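Local coordinates for endo-1,4-b-d-mannanase (Trichoderma reesei, PDB 1QNR), which probably hydrolyses internal beta-1,4-mannosidic bonds of mannans, as a fungal glycoside hydrolase of family 5 with a TIM-barrel catalytic domain, at residues F12-K17 / N103-I108; D60-P65 / V124-G129; Q97-H102 / S158-A163; N113-D116 / I120-Y123. All coordinates share one frame; numbering follows the deposited sequence.

Contact 1 (F12-K17 / N103-I108)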
loop_
_atom_site.group_PDB
_atom_site.type_symbol
_atom_site.label_atom_id
_atom_site.label_comp_id
_atom_site.label_asym_id
_atom_site.label_seq_id
_atom_site.Cartn_x
_atom_site.Cartn_y
_atom_site.Cartn_z
ATOM N N PHE A 12 -0.372 -15.014 -7.468
ATOM C CA PHE A 12 0.811 -14.301 -7.926
ATOM C C PHE A 12 2.003 -15.223 -8.235
ATOM O O PHE A 12 2.164 -16.258 -7.561
ATOM C CB PHE A 12 1.262 -13.227 -6.888
ATOM C CG PHE A 12 0.227 -12.117 -6.727
ATOM C CD1 PHE A 12 0.149 -11.077 -7.650
ATOM C CD2 PHE A 12 -0.661 -12.153 -5.680
ATOM C CE1 PHE A 12 -0.801 -10.060 -7.493
ATOM C CE2 PHE A 12 -1.618 -11.149 -5.534
ATOM C CZ PHE A 12 -1.739 -10.103 -6.444
ATOM N N ASN A 13 2.785 -14.834 -9.241
ATOM C CA ASN A 13 4.038 -15.531 -9.576
ATOM C C ASN A 13 5.201 -14.598 -9.205
ATOM O O ASN A 13 5.386 -13.548 -9.817
ATOM C CB ASN A 13 4.030 -15.811 -11.112
ATOM C CG ASN A 13 5.247 -16.554 -11.583
ATOM O OD1 ASN A 13 6.307 -16.495 -10.975
ATOM N ND2 ASN A 13 5.169 -17.281 -12.746
ATOM N N ILE A 14 5.925 -14.986 -8.112
ATOM C CA ILE A 14 7.008 -14.146 -7.599
ATOM C C ILE A 14 8.314 -14.940 -7.791
ATOM O O ILE A 14 8.415 -16.065 -7.224
ATOM C CB ILE A 14 6.790 -13.861 -6.082
ATOM C CG1 ILE A 14 5.395 -13.188 -5.835
ATOM C CG2 ILE A 14 7.945 -13.055 -5.471
ATOM C CD1 ILE A 14 5.081 -13.091 -4.333
ATOM N N ASP A 15 9.215 -14.413 -8.618
ATOM C CA ASP A 15 10.493 -15.091 -8.919
ATOM C C ASP A 15 10.280 -16.554 -9.303
ATOM O O ASP A 15 11.071 -17.450 -8.939
ATOM C CB ASP A 15 11.429 -14.957 -7.716
ATOM C CG ASP A 15 11.881 -13.500 -7.505
ATOM O OD1 ASP A 15 11.814 -12.716 -8.466
ATOM O OD2 ASP A 15 12.300 -13.190 -6.385
ATOM N N GLY A 16 9.235 -16.762 -10.135
ATOM C CA GLY A 16 9.007 -18.111 -10.707
ATOM C C GLY A 16 8.171 -19.014 -9.880
ATOM O O GLY A 16 7.814 -20.153 -10.254
ATOM N N LYS A 17 7.842 -18.671 -8.632
ATOM C CA LYS A 17 7.061 -19.446 -7.726
ATOM C C LYS A 17 5.622 -18.941 -7.635
ATOM O O LYS A 17 5.431 -17.770 -7.251
ATOM C CB LYS A 17 7.711 -19.436 -6.302
ATOM C CG LYS A 17 9.109 -20.125 -6.496
ATOM C CD LYS A 17 8.850 -21.633 -6.471
ATOM C CE LYS A 17 9.940 -22.515 -7.077
ATOM N NZ LYS A 17 9.457 -23.943 -6.935
ATOM N N ASN A 103 16.058 -9.872 -2.236
ATOM C CA ASN A 103 15.041 -10.635 -2.948
ATOM C C ASN A 103 13.632 -10.339 -2.407
ATOM O O ASN A 103 12.831 -11.283 -2.211
ATOM C CB ASN A 103 15.405 -12.160 -2.904
ATOM C CG ASN A 103 16.806 -12.458 -3.471
ATOM O OD1 ASN A 103 17.029 -12.107 -4.630
ATOM N ND2 ASN A 103 17.679 -13.021 -2.642
ATOM N N LEU A 104 13.408 -9.074 -2.159
ATOM C CA LEU A 104 12.048 -8.646 -1.716
ATOM C C LEU A 104 11.359 -7.832 -2.835
ATOM O O LEU A 104 12.072 -7.258 -3.672
ATOM C CB LEU A 104 12.179 -7.702 -0.471
ATOM C CG LEU A 104 12.626 -8.416 0.823
ATOM C CD1 LEU A 104 12.966 -7.382 1.915
ATOM C CD2 LEU A 104 11.607 -9.448 1.331
ATOM N N LYS A 105 10.026 -7.807 -2.818
ATOM C CA LYS A 105 9.286 -7.004 -3.817
ATOM C C LYS A 105 8.551 -5.852 -3.077
ATOM O O LYS A 105 8.189 -6.053 -1.899
ATOM C CB LYS A 105 8.198 -7.861 -4.517
ATOM C CG LYS A 105 8.823 -9.168 -5.142
ATOM C CD LYS A 105 9.887 -8.882 -6.189
ATOM C CE LYS A 105 10.312 -10.219 -6.838
ATOM N NZ LYS A 105 11.548 -9.982 -7.695
ATOM N N LEU A 106 8.332 -4.735 -3.752
ATOM C CA LEU A 106 7.723 -3.573 -3.088
ATOM C C LEU A 106 6.391 -3.076 -3.705
ATOM O O LEU A 106 6.242 -3.007 -4.942
ATOM C CB LEU A 106 8.698 -2.383 -3.247
ATOM C CG LEU A 106 10.135 -2.603 -2.681
ATOM C CD1 LEU A 106 11.023 -1.424 -3.080
ATOM C CD2 LEU A 106 10.012 -2.762 -1.147
ATOM N N ILE A 107 5.418 -2.753 -2.817
ATOM C CA ILE A 107 4.185 -2.057 -3.284
ATOM C C ILE A 107 4.414 -0.580 -2.964
ATOM O O ILE A 107 4.712 -0.260 -1.792
ATOM C CB ILE A 107 2.922 -2.626 -2.638
ATOM C CG1 ILE A 107 2.725 -4.074 -3.120
ATOM C CG2 ILE A 107 1.682 -1.725 -2.985
ATOM C CD1 ILE A 107 1.521 -4.831 -2.483
ATOM N N ILE A 108 4.235 0.332 -3.952
ATOM C CA ILE A 108 4.553 1.751 -3.743
ATOM C C ILE A 108 3.420 2.685 -4.186
ATOM O O ILE A 108 3.160 2.868 -5.401
ATOM C CB ILE A 108 5.856 2.126 -4.543
ATOM C CG1 ILE A 108 7.037 1.220 -4.149
ATOM C CG2 ILE A 108 6.206 3.616 -4.284
ATOM C CD1 ILE A 108 8.366 1.535 -4.853
HETATM O O HOH W 1 14.234 -11.535 -6.023
#
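A beta-hairpin at the end of the TIM barrel where the strands begin meets the start of a barrel strand here: Asp15, in the hairpin turn, and Ile14 just before it both touch Lys105, the first residue of strand 105-109. The turn is a two-residue type I' turn from Ile14 to Lys17, closed by two backbone bonds; Lys17 N donates to Ile14 O at 3.0 Å, and Ile14 N donates to Lys17 O. Asp15 and Gly16 occupy its two corners, both with positive phi, and the CB of Asp15 points toward segment 103-108.

The main tie is a salt bridge. Lys105 NZ donates to Asp15 OD1 at 2.9 Å, coming in on the syn side of the carboxylate and 24° out of its plane. The lysine does not run out straight: it folds at its second torsion (chi2 -60°), so the aliphatic part passes the hairpin before the ammonium turns to Asp15. Ile14 and Lys105 lie alongside each other, running opposite ways, with Ile14 CG2 lying 3.9 Å from Lys105 CE and 4.0 Å from Lys105 CG.

Lys105 is a buried residue, and its ammonium also donates to the carbonyl of Thr159, while Asp15 OD1 takes a second bond from the backbone N of Ser3. Through Asp15, Ser3 and the hairpin are thus linked to the start of strand 105-109. Asn103 belongs to the Schellman motif that ends helix 90-102; a water donates both to the other carboxylate oxygen, Asp15 OD2, at 2.6 Å and to Asn103 OD1 at 3.2 Å.

Contact 2 (D60-P65 / V124-G129)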
loop_
_atom_site.group_PDB
_atom_site.type_symbol
_atom_site.label_atom_id
_atom_site.label_comp_id
_atom_site.label_asym_id
_atom_site.label_seq_id
_atom_site.Cartn_x
_atom_site.Cartn_y
_atom_site.Cartn_z
ATOM N N ASP A 60 5.165 14.817 0.672
ATOM C CA ASP A 60 4.749 16.104 0.114
ATOM C C ASP A 60 4.744 17.210 1.151
ATOM O O ASP A 60 4.253 17.000 2.283
ATOM C CB ASP A 60 3.296 15.959 -0.445
ATOM C CG ASP A 60 3.246 15.016 -1.637
ATOM O OD1 ASP A 60 4.089 15.271 -2.589
ATOM O OD2 ASP A 60 2.406 14.061 -1.711
ATOM N N VAL A 61 5.272 18.358 0.763
ATOM C CA VAL A 61 5.361 19.546 1.650
ATOM C C VAL A 61 4.919 20.791 0.861
ATOM O O VAL A 61 4.911 20.798 -0.361
ATOM C CB VAL A 61 6.807 19.763 2.169
ATOM C CG1 VAL A 61 7.328 18.571 2.983
ATOM C CG2 VAL A 61 7.779 20.119 1.028
ATOM N N ASN A 62 4.528 21.809 1.630
ATOM C CA ASN A 62 4.219 23.130 1.013
ATOM C C ASN A 62 5.340 24.128 1.285
ATOM O O ASN A 62 5.514 25.075 0.507
ATOM C CB ASN A 62 2.892 23.685 1.533
ATOM C CG ASN A 62 1.719 22.840 1.073
ATOM O OD1 ASN A 62 0.974 22.285 1.904
ATOM N ND2 ASN A 62 1.494 22.676 -0.236
ATOM N N THR A 63 6.172 23.864 2.308
ATOM C CA THR A 63 7.338 24.733 2.554
ATOM C C THR A 63 8.514 23.739 2.666
ATOM O O THR A 63 8.294 22.725 3.316
ATOM C CB THR A 63 7.198 25.560 3.827
ATOM O OG1 THR A 63 7.449 24.745 5.002
ATOM C CG2 THR A 63 5.817 26.082 4.230
ATOM N N GLN A 64 9.655 24.062 2.159
ATOM C CA GLN A 64 10.776 23.117 2.308
ATOM C C GLN A 64 11.161 23.031 3.789
ATOM O O GLN A 64 11.191 24.072 4.452
ATOM C CB GLN A 64 12.031 23.602 1.629
ATOM C CG GLN A 64 12.118 23.322 0.154
ATOM C CD GLN A 64 13.575 23.411 -0.259
ATOM O OE1 GLN A 64 14.491 22.946 0.439
ATOM N NE2 GLN A 64 13.717 24.009 -1.420
ATOM N N PRO A 65 11.476 21.851 4.235
ATOM C CA PRO A 65 11.762 21.600 5.637
ATOM C C PRO A 65 13.138 22.104 6.081
ATOM O O PRO A 65 13.893 22.523 5.258
ATOM C CB PRO A 65 11.680 20.087 5.810
ATOM C CG PRO A 65 12.069 19.593 4.450
ATOM C CD PRO A 65 11.387 20.549 3.501
ATOM N N VAL A 124 -4.363 20.552 -2.028
ATOM C CA VAL A 124 -5.410 21.577 -1.850
ATOM C C VAL A 124 -4.779 22.895 -1.395
ATOM O O VAL A 124 -5.166 23.981 -1.907
ATOM C CB VAL A 124 -6.422 21.075 -0.773
ATOM C CG1 VAL A 124 -7.371 22.189 -0.310
ATOM C CG2 VAL A 124 -7.185 19.879 -1.360
ATOM N N ASN A 125 -3.797 22.883 -0.533
ATOM C CA ASN A 125 -3.151 24.157 -0.104
ATOM C C ASN A 125 -2.510 24.883 -1.307
ATOM O O ASN A 125 -2.525 26.144 -1.324
ATOM C CB ASN A 125 -2.024 23.856 0.926
ATOM C CG ASN A 125 -2.523 23.484 2.303
ATOM O OD1 ASN A 125 -3.685 23.762 2.654
ATOM N ND2 ASN A 125 -1.663 22.839 3.098
ATOM N N ALA A 126 -1.930 24.154 -2.272
ATOM C CA ALA A 126 -1.260 24.788 -3.388
ATOM C C ALA A 126 -2.220 25.142 -4.523
ATOM O O ALA A 126 -1.992 26.170 -5.192
ATOM C CB ALA A 126 -0.215 23.839 -4.003
ATOM N N PHE A 127 -3.210 24.305 -4.838
ATOM C CA PHE A 127 -4.022 24.416 -6.055
ATOM C C PHE A 127 -5.470 24.675 -5.770
ATOM O O PHE A 127 -6.258 24.696 -6.772
ATOM C CB PHE A 127 -3.821 23.096 -6.871
ATOM C CG PHE A 127 -2.356 22.788 -7.157
ATOM C CD1 PHE A 127 -1.522 23.674 -7.807
ATOM C CD2 PHE A 127 -1.822 21.569 -6.705
ATOM C CE1 PHE A 127 -0.194 23.382 -8.067
ATOM C CE2 PHE A 127 -0.491 21.290 -6.914
ATOM C CZ PHE A 127 0.325 22.193 -7.579
ATOM N N GLY A 128 -5.877 24.910 -4.525
ATOM C CA GLY A 128 -7.281 25.247 -4.272
ATOM C C GLY A 128 -8.291 24.145 -4.281
ATOM O O GLY A 128 -7.909 22.947 -4.231
ATOM N N GLY A 129 -9.576 24.536 -4.294
ATOM C CA GLY A 129 -10.617 23.475 -4.181
ATOM C C GLY A 129 -10.629 22.854 -2.762
ATOM O O GLY A 129 -10.283 23.436 -1.719
#
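Asn62 and Asn125 meet with their side chains crossing at about a right angle, their amide planes turned 59° from each other. A single hydrogen bond joins them: Asn125 ND2 donates to Asn62 OD1 at 2.9 Å, with a nearly straight N-H...O angle of 172°. The two ends of that bond differ. On the donor side the oxygen lies in the amide plane of Asn125, whereas on the acceptor side the nitrogen stands well above the carbonyl plane of Asn62 instead of lying on a lone pair.

Both asparagines place CG beside their own backbone N, and each side chain starts out toward the other segment. That brings the shaft of Asn125 close as well: its CB comes within 3.5 Å of Asn62 OD1 and 3.9 Å of Asn62 CG. The amide nitrogen of Asn62 faces the helix backbone, where it donates to Ala122 O; it gives a second bond to Leu75 O. Three bonds therefore grip this one amide and fix which way round it sits. Ala126 adds a looser neighbour, with its CB 4.3 Å from Asn62 ND2.

The contact lies at the surface, where the loop leaving strand 60-61 comes against the last turn of helix 119-127. Strand 60-61 is an edge of a small mixed sheet with strands 73-74 and 81-82, while on the helix Phe127 packs against helix 138-155.

Contact 3 (Q97-H102 / S158-A163)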
loop_
_atom_site.group_PDB
_atom_site.type_symbol
_atom_site.label_atom_id
_atom_site.label_comp_id
_atom_site.label_asym_id
_atom_site.label_seq_id
_atom_site.Cartn_x
_atom_site.Cartn_y
_atom_site.Cartn_z
ATOM N N GLN A 97 17.229 -0.533 -4.084
ATOM C CA GLN A 97 18.518 -1.246 -4.167
ATOM C C GLN A 97 18.557 -2.386 -3.156
ATOM O O GLN A 97 18.952 -3.523 -3.475
ATOM C CB GLN A 97 19.694 -0.234 -3.967
ATOM C CG GLN A 97 21.047 -0.972 -3.980
ATOM C CD GLN A 97 22.270 -0.199 -3.604
ATOM O OE1 GLN A 97 23.354 -0.807 -3.212
ATOM N NE2 GLN A 97 22.302 1.095 -3.699
ATOM N N SER A 98 18.138 -2.121 -1.899
ATOM C CA SER A 98 18.150 -3.147 -0.817
ATOM C C SER A 98 17.137 -4.232 -1.085
ATOM O O SER A 98 17.337 -5.445 -0.798
ATOM C CB SER A 98 17.910 -2.402 0.535
ATOM O OG SER A 98 18.033 -3.369 1.594
ATOM N N ALA A 99 15.940 -3.874 -1.639
ATOM C CA ALA A 99 14.942 -4.928 -1.994
ATOM C C ALA A 99 15.536 -5.843 -3.067
ATOM O O ALA A 99 15.387 -7.090 -2.996
ATOM C CB ALA A 99 13.648 -4.253 -2.505
ATOM N N GLU A 100 16.219 -5.276 -4.087
ATOM C CA GLU A 100 16.861 -6.143 -5.095
ATOM C C GLU A 100 17.889 -7.084 -4.434
ATOM O O GLU A 100 17.922 -8.300 -4.786
ATOM C CB GLU A 100 17.581 -5.256 -6.129
ATOM C CG GLU A 100 16.635 -4.420 -7.019
ATOM C CD GLU A 100 17.362 -3.498 -7.970
ATOM O OE1 GLU A 100 18.555 -3.191 -7.808
ATOM O OE2 GLU A 100 16.671 -3.015 -8.900
ATOM N N GLN A 101 18.680 -6.604 -3.494
ATOM C CA GLN A 101 19.713 -7.442 -2.867
ATOM C C GLN A 101 19.132 -8.515 -1.977
ATOM O O GLN A 101 19.718 -9.622 -1.860
ATOM C CB GLN A 101 20.628 -6.522 -2.026
ATOM C CG GLN A 101 21.687 -7.182 -1.134
ATOM C CD GLN A 101 22.374 -6.112 -0.251
ATOM O OE1 GLN A 101 22.701 -5.016 -0.798
ATOM N NE2 GLN A 101 22.437 -6.540 0.984
ATOM N N HIS A 102 18.021 -8.235 -1.275
ATOM C CA HIS A 102 17.401 -9.141 -0.313
ATOM C C HIS A 102 16.298 -9.980 -0.947
ATOM O O HIS A 102 15.596 -10.710 -0.217
ATOM C CB HIS A 102 16.908 -8.402 0.959
ATOM C CG HIS A 102 17.987 -7.843 1.854
ATOM N ND1 HIS A 102 18.431 -6.553 1.761
ATOM C CD2 HIS A 102 18.742 -8.447 2.870
ATOM C CE1 HIS A 102 19.416 -6.340 2.671
ATOM N NE2 HIS A 102 19.569 -7.455 3.289
ATOM N N SER A 158 13.157 -2.268 -13.039
ATOM C CA SER A 158 13.619 -3.039 -11.883
ATOM C C SER A 158 12.695 -4.228 -11.598
ATOM O O SER A 158 11.445 -4.045 -11.539
ATOM C CB SER A 158 13.666 -2.121 -10.598
ATOM O OG SER A 158 13.972 -3.007 -9.443
ATOM N N THR A 159 13.204 -5.423 -11.294
ATOM C CA THR A 159 12.362 -6.554 -10.933
ATOM C C THR A 159 11.940 -6.519 -9.437
ATOM O O THR A 159 11.120 -7.357 -9.067
ATOM C CB THR A 159 13.043 -7.902 -11.238
ATOM O OG1 THR A 159 14.295 -7.934 -10.585
ATOM C CG2 THR A 159 13.278 -8.072 -12.759
ATOM N N ALA A 160 12.347 -5.500 -8.685
ATOM C CA ALA A 160 11.900 -5.435 -7.273
ATOM C C ALA A 160 10.568 -4.769 -7.092
ATOM O O ALA A 160 10.129 -4.745 -5.935
ATOM C CB ALA A 160 13.000 -4.703 -6.461
ATOM N N ILE A 161 9.900 -4.203 -8.078
ATOM C CA ILE A 161 8.555 -3.628 -7.890
ATOM C C ILE A 161 7.468 -4.663 -8.011
ATOM O O ILE A 161 7.333 -5.340 -9.064
ATOM C CB ILE A 161 8.334 -2.481 -8.880
ATOM C CG1 ILE A 161 9.502 -1.466 -8.871
ATOM C CG2 ILE A 161 6.968 -1.792 -8.627
ATOM C CD1 ILE A 161 9.738 -0.785 -7.510
ATOM N N PHE A 162 6.718 -4.883 -6.923
ATOM C CA PHE A 162 5.542 -5.783 -6.938
ATOM C C PHE A 162 4.399 -5.145 -7.736
ATOM O O PHE A 162 3.832 -5.717 -8.686
ATOM C CB PHE A 162 5.021 -6.120 -5.522
ATOM C CG PHE A 162 3.966 -7.202 -5.444
ATOM C CD1 PHE A 162 2.617 -6.875 -5.653
ATOM C CD2 PHE A 162 4.270 -8.535 -5.173
ATOM C CE1 PHE A 162 1.584 -7.813 -5.535
ATOM C CE2 PHE A 162 3.288 -9.497 -5.027
ATOM C CZ PHE A 162 1.934 -9.152 -5.272
ATOM N N ALA A 163 4.063 -3.903 -7.363
ATOM C CA ALA A 163 3.016 -3.129 -8.071
ATOM C C ALA A 163 3.152 -1.615 -7.765
ATOM O O ALA A 163 3.509 -1.230 -6.624
ATOM C CB ALA A 163 1.609 -3.576 -7.602
#
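One hydrogen bond and a small apolar patch join Glu100 and Ala99, late in helix 90-102, to Ser158 and Ala160 in the turn that leads into strand 161-165. In the polar part, Ser158 OG donates to Glu100 OE2 at 2.8 Å, and OE2 receives it on its anti lone pair, the one away from the other carboxylate oxygen. Glu100 reaches it with a chain that runs extended beyond CG (chi2 177°), so the carboxylate comes nearer to the turn than the start of the side chain does.

The same hydroxyl works in both roles. Its OG is placed anti to the backbone N of Ser158 (chi1 173°), where it accepts from Ala160 N at 3.1 Å; this is an ST turn, and it accompanies the type I turn from Ser158 to Ile161. The serine thus shapes its own turn and anchors it to the helix.

Apolar contact centres on the methyl of Ala160. Glu100 CG comes 3.7 Å from Ala160 CB, and Ala99 CB lies 4.0 Å from that same methyl. The small side chains let the helix and turn come close, with the CA atoms of Glu100 and Ala160 5.5 Å apart.

In the barrel, helix 90-102 leads into strand 105-109, which runs parallel to strand 161-165 and bonds to it through Leu106; Ala99 also rests on Leu106, and another flank of the helix, at Ser98 and His102, packs on helix 35-47.

Contact 4 (N113-D116 / I120-Y123). With BMA (beta-D-mannopyranose), chain B.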
loop_
_atom_site.group_PDB
_atom_site.type_symbol
_atom_site.label_atom_id
_atom_site.label_comp_id
_atom_site.label_asym_id
_atom_site.label_seq_id
_atom_site.Cartn_x
_atom_site.Cartn_y
_atom_site.Cartn_z
ATOM N N ASN A 113 -4.336 9.649 0.877
ATOM C CA ASN A 113 -5.639 10.316 1.046
ATOM C C ASN A 113 -5.569 11.245 2.262
ATOM O O ASN A 113 -6.134 12.360 2.265
ATOM C CB ASN A 113 -6.734 9.259 1.280
ATOM C CG ASN A 113 -8.124 9.882 1.339
ATOM O OD1 ASN A 113 -8.630 10.294 0.278
ATOM N ND2 ASN A 113 -8.793 9.916 2.490
ATOM N N TRP A 114 -4.861 10.808 3.292
ATOM C CA TRP A 114 -4.774 11.537 4.567
ATOM C C TRP A 114 -3.623 12.505 4.637
ATOM O O TRP A 114 -2.728 12.485 3.758
ATOM C CB TRP A 114 -4.657 10.478 5.734
ATOM C CG TRP A 114 -5.725 9.428 5.629
ATOM C CD1 TRP A 114 -5.540 8.101 5.257
ATOM C CD2 TRP A 114 -7.139 9.579 5.815
ATOM N NE1 TRP A 114 -6.745 7.429 5.205
ATOM C CE2 TRP A 114 -7.742 8.315 5.546
ATOM C CE3 TRP A 114 -7.986 10.671 6.086
ATOM C CZ2 TRP A 114 -9.125 8.110 5.634
ATOM C CZ3 TRP A 114 -9.356 10.463 6.202
ATOM C CH2 TRP A 114 -9.917 9.181 5.950
ATOM N N SER A 115 -3.602 13.404 5.649
ATOM C CA SER A 115 -2.630 14.505 5.668
ATOM C C SER A 115 -1.243 14.173 6.187
ATOM O O SER A 115 -0.335 14.982 6.148
ATOM C CB SER A 115 -3.265 15.730 6.429
ATOM O OG SER A 115 -4.394 16.088 5.655
ATOM N N ASP A 116 -1.029 12.879 6.575
ATOM C CA ASP A 116 0.277 12.463 6.995
ATOM C C ASP A 116 1.252 12.510 5.816
ATOM O O ASP A 116 0.951 11.851 4.780
ATOM C CB ASP A 116 0.252 11.046 7.640
ATOM C CG ASP A 116 -0.881 10.976 8.709
ATOM O OD1 ASP A 116 -0.794 11.640 9.759
ATOM O OD2 ASP A 116 -1.894 10.296 8.495
ATOM N N ILE A 120 -3.425 14.604 -0.062
ATOM C CA ILE A 120 -4.366 15.391 -0.863
ATOM C C ILE A 120 -4.370 16.817 -0.258
ATOM O O ILE A 120 -4.443 17.800 -1.032
ATOM C CB ILE A 120 -5.776 14.758 -0.895
ATOM C CG1 ILE A 120 -5.703 13.567 -1.891
ATOM C CG2 ILE A 120 -6.849 15.806 -1.313
ATOM C CD1 ILE A 120 -6.992 12.734 -2.037
ATOM N N ASN A 121 -4.371 16.970 1.076
ATOM C CA ASN A 121 -4.406 18.318 1.695
ATOM C C ASN A 121 -3.252 19.187 1.258
ATOM O O ASN A 121 -3.458 20.424 1.050
ATOM C CB ASN A 121 -4.436 18.191 3.243
ATOM C CG ASN A 121 -4.524 19.554 3.933
ATOM O OD1 ASN A 121 -3.600 19.999 4.636
ATOM N ND2 ASN A 121 -5.688 20.102 3.762
ATOM N N ALA A 122 -2.041 18.668 1.028
ATOM C CA ALA A 122 -0.918 19.509 0.556
ATOM C C ALA A 122 -1.229 19.984 -0.869
ATOM O O ALA A 122 -0.854 21.139 -1.251
ATOM C CB ALA A 122 0.380 18.704 0.614
ATOM N N TYR A 123 -1.852 19.182 -1.757
ATOM C CA TYR A 123 -2.299 19.664 -3.076
ATOM C C TYR A 123 -3.382 20.713 -2.925
ATOM O O TYR A 123 -3.322 21.728 -3.688
ATOM C CB TYR A 123 -2.762 18.452 -3.887
ATOM C CG TYR A 123 -1.736 17.507 -4.440
ATOM C CD1 TYR A 123 -1.225 16.475 -3.643
ATOM C CD2 TYR A 123 -1.245 17.606 -5.773
ATOM C CE1 TYR A 123 -0.267 15.585 -4.129
ATOM C CE2 TYR A 123 -0.294 16.729 -6.287
ATOM C CZ TYR A 123 0.156 15.702 -5.457
ATOM O OH TYR A 123 1.096 14.823 -5.982
HETATM C C1 BMA B . -9.368 7.006 9.158
HETATM C C2 BMA B . -8.080 7.731 9.617
HETATM C C3 BMA B . -6.873 7.217 8.828
HETATM C C4 BMA B . -6.842 5.695 8.830
HETATM C C5 BMA B . -8.174 5.062 8.417
HETATM C C6 BMA B . -8.221 3.529 8.761
HETATM O O2 BMA B . -7.845 7.499 11.013
HETATM O O3 BMA B . -5.652 7.732 9.286
HETATM O O4 BMA B . -5.777 5.291 7.956
HETATM O O5 BMA B . -9.226 5.561 9.331
HETATM O O6 BMA B . -9.459 3.163 8.139
HETATM O O HOH W 2 -5.100 14.894 3.065
#
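The loop segment 113-116 runs close beside the first part of helix 119-127, with the CA atoms of Asn113 and Ile120 5.6 Å apart and those of Ser115 and Asn121 5.8 Å apart. No direct hydrogen bond crosses between the segments. A water fills that role, donating to Asn113 O at 2.9 Å and accepting from Asn121 N at 3.0 Å; its link to Ser115 OG is doubtful, because that serine has two conformers. Ile120 crosses the Asn113 side chain at a slant and touches it with its far methyl, CD1 lying 3.7 Å from Asn113 OD1. That oxygen is engaged by the backbone N of Arg171.

The loop follows barrel strand 105-109, and in TIM barrels such loops, beyond the C-terminal ends of the strands, build the active-site cleft. The CB of Trp114 points away from the helix, and its indole bonds through NE1 to Glu169. With Asn168 before it, Glu169 is consistent with the Asn-Glu pair that carries the acid/base in family 5.

The indole is sandwiched. Asn113, its CG turned anti to the backbone N (chi1 -175°), sets ND2 3.4 Å above the centre of one face. Over the opposite face lies a bound beta-D-mannopyranose, offset toward the rim, its C3 3.6 Å from Trp114 CE2, a placement consistent with a sugar subsite. The sugar is hydrogen-bonded to Glu169, Glu205 and Trp247.

The contacts form two pairs. Contacts 1 and 3, with centres 8 Å apart, share the neighbouring parallel strands 105-109 and 161-165 near their N-terminal ends; contacts 2 and 4, 9 Å apart, share helix 119-127. Between the pairs the centres lie 27 to 34 Å apart, and contacts 1 and 2 sit on opposite sides of the chain's centre. The segments of contacts 1, 2 and 3 alternate along the sequence, whereas contact 4 is local, following contact 1. Strand 105-109 links the two groups: it starts at the end of the barrel where strands begin, and the loop beyond it carries the sugar-contacting tryptophan, with helix 119-127 next in the chain.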